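PDB 4MKO: monalysin from Pseudomonas entomophila, which punches beta-barrel pores in host cell membranes, lysing cells and damaging the gut of infected Drosophila. Local coordinates for residues Val71-Arg85 / Glu118-Met132. Residues are numbered along the deposited sequence; the frame is centred on the assembly and turned at random.
Sequences VTTTLSYQLTKGHTR and ESWSTTQSFTDTTEM
Thr73 to Lys81 pair with Gln124 to Met132 as a two-stranded antiparallel ribbon. Five hydrogen-bonded pairs run from Thr73-Met132 to Lys81-Gln124. They alternate with non-hydrogen-bonded pairs such as Ser76-Thr129, and side chains alternate between two faces.

Side-chain hydrogen bonds add to this ladder. On the face of Leu75, Tyr77, Leu79, Phe126, Asp128, Thr130 and Met132, the Tyr77 CG sits between its backbone N and carbonyl carbon (chi1 45°), which lays the ring over the neighbouring strand. Asp128 O lies under the ring centre. Tyr77 OH is hydrogen-bonded to Thr130 OG1 at 2.7 Å, near the ring plane. The Asp128 carboxylate stands almost perpendicular to the ring. Its OD2 also lies 2.7 Å from Tyr77 OH, a weak bond at best, since Thr130 OG1 competes for the one proton. Arg187 also bonds to Tyr77 OH and Thr130 OG1. On the other face, rich in Thr and Ser, Gln78 NE2 donates to Thr127 OG1 at 3.0 Å, in the amide plane. A water joins Thr74 OG1 to Glu131 OE1. Past the strands, Ser121 O takes two bonds, from His83 N and from His83 ND1 (2.9 Å), on opposite faces of its carbonyl plane. The ND1 bond lies in the ring plane and helps set the rotation of the imidazole. Thr123 OG1 donates to His83 O.

From the last strand pair, Lys81 NZ reaches into the loop and forms a salt bridge to Glu118 OE2 at 2.8 Å, from above the carboxylate plane.

Leu79 CB makes a CH-pi contact over the Phe126 ring, 4.0 Å from its centroid, while Leu75 CD2 touches Met132 SD. Thr123 CG2 lies over the Arg85 guanidinium.

The ribbon falls within the inferred pore-forming region, consistent with the membrane-inserting hairpin of aerolysin-like toxins. Its Leu75 and Met132 face rests on strands 46-67 and 136-151, Met132 also meets strand 173-191, and Thr84 caps helix 85-90.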
loop_
_atom_site.group_PDB
_atom_site.type_symbol
_atom_site.label_atom_id
_atom_site.label_comp_id
_atom_site.label_asym_id
_atom_site.label_seq_id
_atom_site.Cartn_x
_atom_site.Cartn_y
_atom_site.Cartn_z
ATOM N N VAL A 71 -10.566 -27.620 20.570
ATOM C CA VAL A 71 -9.497 -27.851 19.610
ATOM C C VAL A 71 -8.496 -26.696 19.640
ATOM O O VAL A 71 -8.890 -25.534 19.533
ATOM C CB VAL A 71 -10.023 -28.146 18.166
ATOM C CG1 VAL A 71 -8.884 -28.206 17.147
ATOM C CG2 VAL A 71 -10.838 -29.442 18.134
ATOM N N THR A 72 -7.213 -27.021 19.841
ATOM C CA THR A 72 -6.100 -26.083 19.772
ATOM C C THR A 72 -5.231 -26.565 18.606
ATOM O O THR A 72 -4.886 -27.749 18.558
ATOM C CB THR A 72 -5.328 -26.029 21.106
ATOM O OG1 THR A 72 -6.208 -25.542 22.117
ATOM C CG2 THR A 72 -4.113 -25.107 21.035
ATOM N N THR A 73 -4.890 -25.670 17.658
ATOM C CA THR A 73 -4.050 -26.062 16.520
ATOM C C THR A 73 -3.094 -24.950 16.111
ATOM O O THR A 73 -3.410 -23.774 16.292
ATOM C CB THR A 73 -4.916 -26.533 15.318
ATOM O OG1 THR A 73 -4.083 -27.146 14.336
ATOM C CG2 THR A 73 -5.732 -25.401 14.654
ATOM N N THR A 74 -1.946 -25.326 15.534
ATOM C CA THR A 74 -1.003 -24.359 14.981
ATOM C C THR A 74 -1.379 -24.186 13.511
ATOM O O THR A 74 -1.086 -25.043 12.679
ATOM C CB THR A 74 0.452 -24.797 15.228
ATOM O OG1 THR A 74 0.653 -24.861 16.636
ATOM C CG2 THR A 74 1.473 -23.831 14.611
ATOM N N LEU A 75 -2.079 -23.097 13.206
ATOM C CA LEU A 75 -2.525 -22.801 11.859
ATOM C C LEU A 75 -1.403 -22.227 11.011
ATOM O O LEU A 75 -0.758 -21.281 11.435
ATOM C CB LEU A 75 -3.714 -21.813 11.914
ATOM C CG LEU A 75 -4.483 -21.635 10.609
ATOM C CD1 LEU A 75 -5.394 -22.843 10.335
ATOM C CD2 LEU A 75 -5.328 -20.402 10.660
ATOM N N SER A 76 -1.187 -22.791 9.812
ATOM C CA SER A 76 -0.202 -22.313 8.836
ATOM C C SER A 76 -0.971 -21.605 7.725
ATOM O O SER A 76 -1.985 -22.122 7.242
ATOM C CB SER A 76 0.581 -23.476 8.229
ATOM O OG SER A 76 1.596 -23.933 9.103
ATOM N N TYR A 77 -0.490 -20.439 7.305
ATOM C CA TYR A 77 -1.154 -19.673 6.241
ATOM C C TYR A 77 -0.096 -18.923 5.477
ATOM O O TYR A 77 1.008 -18.713 5.996
ATOM C CB TYR A 77 -2.236 -18.716 6.801
ATOM C CG TYR A 77 -1.782 -17.935 8.016
ATOM C CD1 TYR A 77 -1.116 -16.719 7.880
ATOM C CD2 TYR A 77 -1.952 -18.448 9.301
ATOM C CE1 TYR A 77 -0.666 -16.012 8.999
ATOM C CE2 TYR A 77 -1.475 -17.770 10.420
ATOM C CZ TYR A 77 -0.839 -16.549 10.267
ATOM O OH TYR A 77 -0.383 -15.893 11.389
ATOM N N GLN A 78 -0.421 -18.509 4.255
ATOM C CA GLN A 78 0.537 -17.816 3.421
ATOM C C GLN A 78 0.407 -16.311 3.498
ATOM O O GLN A 78 -0.665 -15.770 3.231
ATOM C CB GLN A 78 0.415 -18.275 1.950
ATOM C CG GLN A 78 0.757 -19.757 1.697
ATOM C CD GLN A 78 2.148 -20.114 2.154
ATOM O OE1 GLN A 78 3.144 -19.661 1.587
ATOM N NE2 GLN A 78 2.241 -20.879 3.236
ATOM N N LEU A 79 1.499 -15.642 3.847
ATOM C CA LEU A 79 1.579 -14.182 3.788
ATOM C C LEU A 79 2.517 -13.869 2.634
ATOM O O LEU A 79 3.111 -14.788 2.057
ATOM C CB LEU A 79 2.104 -13.583 5.105
ATOM C CG LEU A 79 1.258 -13.803 6.373
ATOM C CD1 LEU A 79 1.905 -13.118 7.569
ATOM C CD2 LEU A 79 -0.183 -13.289 6.217
ATOM N N THR A 80 2.649 -12.592 2.263
ATOM C CA THR A 80 3.577 -12.212 1.199
ATOM C C THR A 80 4.452 -11.040 1.615
ATOM O O THR A 80 4.107 -10.280 2.534
ATOM C CB THR A 80 2.835 -11.903 -0.123
ATOM O OG1 THR A 80 2.020 -10.741 0.054
ATOM C CG2 THR A 80 1.994 -13.078 -0.640
ATOM N N LYS A 81 5.600 -10.894 0.929
ATOM C CA LYS A 81 6.533 -9.794 1.088
ATOM C C LYS A 81 6.818 -9.185 -0.286
ATOM O O LYS A 81 6.655 -9.871 -1.292
ATOM C CB LYS A 81 7.814 -10.196 1.838
ATOM C CG LYS A 81 8.635 -11.323 1.221
ATOM C CD LYS A 81 9.559 -11.918 2.292
ATOM C CE LYS A 81 10.211 -13.196 1.824
ATOM N NZ LYS A 81 11.097 -13.777 2.871
ATOM N N GLY A 82 7.201 -7.903 -0.302
ATOM C CA GLY A 82 7.450 -7.150 -1.532
ATOM C C GLY A 82 6.158 -6.553 -2.048
ATOM O O GLY A 82 5.202 -6.386 -1.281
ATOM N N HIS A 83 6.081 -6.264 -3.361
ATOM C CA HIS A 83 4.822 -5.752 -3.921
ATOM C C HIS A 83 3.692 -6.774 -3.722
ATOM O O HIS A 83 3.945 -7.992 -3.696
ATOM C CB HIS A 83 4.990 -5.378 -5.407
ATOM C CG HIS A 83 5.763 -4.113 -5.605
ATOM N ND1 HIS A 83 7.146 -4.090 -5.516
ATOM C CD2 HIS A 83 5.320 -2.854 -5.826
ATOM C CE1 HIS A 83 7.497 -2.829 -5.726
ATOM N NE2 HIS A 83 6.431 -2.053 -5.926
ATOM N N THR A 84 2.445 -6.292 -3.545
ATOM C CA THR A 84 1.314 -7.205 -3.331
ATOM C C THR A 84 1.011 -8.045 -4.572
ATOM O O THR A 84 1.302 -7.614 -5.687
ATOM C CB THR A 84 0.048 -6.442 -2.923
ATOM O OG1 THR A 84 -0.407 -5.691 -4.056
ATOM C CG2 THR A 84 0.263 -5.556 -1.711
ATOM N N ARG A 85 0.366 -9.209 -4.381
ATOM C CA ARG A 85 -0.021 -10.045 -5.507
ATOM C C ARG A 85 -0.973 -9.260 -6.423
ATOM O O ARG A 85 -0.808 -9.307 -7.637
ATOM C CB ARG A 85 -0.697 -11.341 -5.028
ATOM C CG ARG A 85 -0.857 -12.395 -6.136
ATOM C CD ARG A 85 0.469 -13.060 -6.516
ATOM N NE ARG A 85 0.980 -13.969 -5.480
ATOM C CZ ARG A 85 2.221 -14.453 -5.452
ATOM N NH1 ARG A 85 3.105 -14.093 -6.378
ATOM N NH2 ARG A 85 2.596 -15.278 -4.483
ATOM N N GLU A 118 14.022 -7.343 -0.027
ATOM C CA GLU A 118 12.684 -7.923 -0.088
ATOM C C GLU A 118 11.540 -6.897 -0.152
ATOM O O GLU A 118 10.559 -7.150 -0.835
ATOM C CB GLU A 118 12.436 -8.757 1.175
ATOM C CG GLU A 118 13.087 -10.130 1.224
ATOM C CD GLU A 118 12.949 -10.823 2.572
ATOM O OE1 GLU A 118 12.506 -10.181 3.555
ATOM O OE2 GLU A 118 13.290 -12.025 2.642
ATOM N N SER A 119 11.627 -5.819 0.638
ATOM C CA SER A 119 10.562 -4.837 0.856
ATOM C C SER A 119 9.865 -4.303 -0.406
ATOM O O SER A 119 8.627 -4.185 -0.407
ATOM C CB SER A 119 11.084 -3.673 1.691
ATOM O OG SER A 119 11.478 -4.120 2.980
ATOM N N TRP A 120 10.658 -3.999 -1.472
ATOM C CA TRP A 120 10.148 -3.389 -2.709
ATOM C C TRP A 120 10.363 -4.272 -3.939
ATOM O O TRP A 120 10.256 -3.813 -5.082
ATOM C CB TRP A 120 10.786 -2.010 -2.894
ATOM C CG TRP A 120 10.394 -1.016 -1.835
ATOM C CD1 TRP A 120 11.003 -0.809 -0.631
ATOM C CD2 TRP A 120 9.284 -0.107 -1.888
ATOM N NE1 TRP A 120 10.360 0.198 0.062
ATOM C CE2 TRP A 120 9.293 0.639 -0.683
ATOM C CE3 TRP A 120 8.306 0.183 -2.863
ATOM C CZ2 TRP A 120 8.391 1.684 -0.442
ATOM C CZ3 TRP A 120 7.401 1.205 -2.613
ATOM C CH2 TRP A 120 7.443 1.939 -1.410
ATOM N N SER A 121 10.645 -5.551 -3.699
ATOM C CA SER A 121 10.889 -6.516 -4.761
ATOM C C SER A 121 9.574 -7.127 -5.249
ATOM O O SER A 121 8.477 -6.641 -4.920
ATOM C CB SER A 121 11.852 -7.600 -4.261
ATOM O OG SER A 121 12.358 -8.379 -5.334
ATOM N N THR A 122 9.679 -8.204 -6.047
ATOM C CA THR A 122 8.525 -8.926 -6.548
ATOM C C THR A 122 7.860 -9.685 -5.402
ATOM O O THR A 122 8.528 -9.986 -4.404
ATOM C CB THR A 122 8.940 -9.869 -7.698
ATOM O OG1 THR A 122 9.948 -10.762 -7.223
ATOM C CG2 THR A 122 9.434 -9.106 -8.936
ATOM N N THR A 123 6.555 -9.984 -5.543
ATOM C CA THR A 123 5.778 -10.733 -4.556
ATOM C C THR A 123 6.444 -12.087 -4.271
ATOM O O THR A 123 6.762 -12.848 -5.202
ATOM C CB THR A 123 4.335 -10.998 -5.037
ATOM O OG1 THR A 123 3.780 -9.824 -5.645
ATOM C CG2 THR A 123 3.423 -11.469 -3.909
ATOM N N GLN A 124 6.654 -12.354 -2.978
ATOM C CA GLN A 124 7.224 -13.611 -2.507
ATOM C C GLN A 124 6.363 -14.113 -1.349
ATOM O O GLN A 124 6.162 -13.390 -0.377
ATOM C CB GLN A 124 8.701 -13.435 -2.089
ATOM C CG GLN A 124 9.384 -14.722 -1.598
ATOM C CD GLN A 124 9.465 -15.802 -2.656
ATOM O OE1 GLN A 124 10.150 -15.664 -3.677
ATOM N NE2 GLN A 124 8.764 -16.904 -2.433
ATOM N N SER A 125 5.822 -15.331 -1.483
ATOM C CA SER A 125 4.993 -15.930 -0.436
ATOM C C SER A 125 5.885 -16.544 0.644
ATOM O O SER A 125 7.021 -16.946 0.361
ATOM C CB SER A 125 4.071 -16.999 -1.016
ATOM O OG SER A 125 4.823 -18.098 -1.501
ATOM N N PHE A 126 5.380 -16.596 1.878
ATOM C CA PHE A 126 6.074 -17.200 3.018
ATOM C C PHE A 126 5.040 -17.703 3.994
ATOM O O PHE A 126 3.940 -17.145 4.079
ATOM C CB PHE A 126 7.100 -16.268 3.687
ATOM C CG PHE A 126 6.540 -15.100 4.457
ATOM C CD1 PHE A 126 6.178 -13.924 3.804
ATOM C CD2 PHE A 126 6.420 -15.153 5.841
ATOM C CE1 PHE A 126 5.684 -12.834 4.522
ATOM C CE2 PHE A 126 5.924 -14.062 6.561
ATOM C CZ PHE A 126 5.570 -12.903 5.897
ATOM N N THR A 127 5.390 -18.772 4.721
ATOM C CA THR A 127 4.503 -19.391 5.686
ATOM C C THR A 127 4.606 -18.676 7.022
ATOM O O THR A 127 5.711 -18.437 7.524
ATOM C CB THR A 127 4.847 -20.899 5.828
ATOM O OG1 THR A 127 4.863 -21.486 4.526
ATOM C CG2 THR A 127 3.863 -21.658 6.729
ATOM N N ASP A 128 3.450 -18.378 7.609
ATOM C CA ASP A 128 3.372 -17.820 8.946
ATOM C C ASP A 128 2.457 -18.728 9.765
ATOM O O ASP A 128 1.586 -19.395 9.198
ATOM C CB ASP A 128 2.881 -16.363 8.929
ATOM C CG ASP A 128 3.040 -15.677 10.267
ATOM O OD1 ASP A 128 4.149 -15.743 10.835
ATOM O OD2 ASP A 128 2.063 -15.050 10.734
ATOM N N THR A 129 2.706 -18.829 11.074
ATOM C CA THR A 129 1.880 -19.690 11.925
ATOM C C THR A 129 1.391 -18.944 13.141
ATOM O O THR A 129 2.090 -18.059 13.626
ATOM C CB THR A 129 2.661 -20.966 12.375
ATOM O OG1 THR A 129 3.739 -20.596 13.236
ATOM C CG2 THR A 129 3.174 -21.822 11.201
ATOM N N THR A 130 0.211 -19.338 13.657
ATOM C CA THR A 130 -0.381 -18.845 14.898
ATOM C C THR A 130 -1.095 -20.012 15.586
ATOM O O THR A 130 -1.921 -20.684 14.957
ATOM C CB THR A 130 -1.334 -17.644 14.668
ATOM O OG1 THR A 130 -0.608 -16.597 14.025
ATOM C CG2 THR A 130 -1.917 -17.096 15.975
ATOM N N GLU A 131 -0.791 -20.235 16.874
ATOM C CA GLU A 131 -1.489 -21.266 17.641
ATOM C C GLU A 131 -2.843 -20.659 17.973
ATOM O O GLU A 131 -2.906 -19.538 18.482
ATOM C CB GLU A 131 -0.719 -21.669 18.912
ATOM C CG GLU A 131 -1.346 -22.884 19.580
ATOM C CD GLU A 131 -0.651 -23.374 20.834
ATOM O OE1 GLU A 131 -0.097 -24.496 20.803
ATOM O OE2 GLU A 131 -0.685 -22.653 21.859
ATOM N N MET A 132 -3.919 -21.334 17.567
ATOM C CA MET A 132 -5.271 -20.831 17.765
ATOM C C MET A 132 -6.140 -21.909 18.402
ATOM O O MET A 132 -5.879 -23.104 18.224
ATOM C CB MET A 132 -5.879 -20.414 16.414
ATOM C CG MET A 132 -5.175 -19.238 15.747
ATOM S SD MET A 132 -5.836 -18.975 14.092
ATOM C CE MET A 132 -7.450 -18.316 14.489
HETATM O O HOH W 1 -0.684 -26.124 18.691
HETATM O O HOH W 2 7.192 -5.658 1.443
HETATM O O HOH W 3 5.591 -16.277 -4.172
#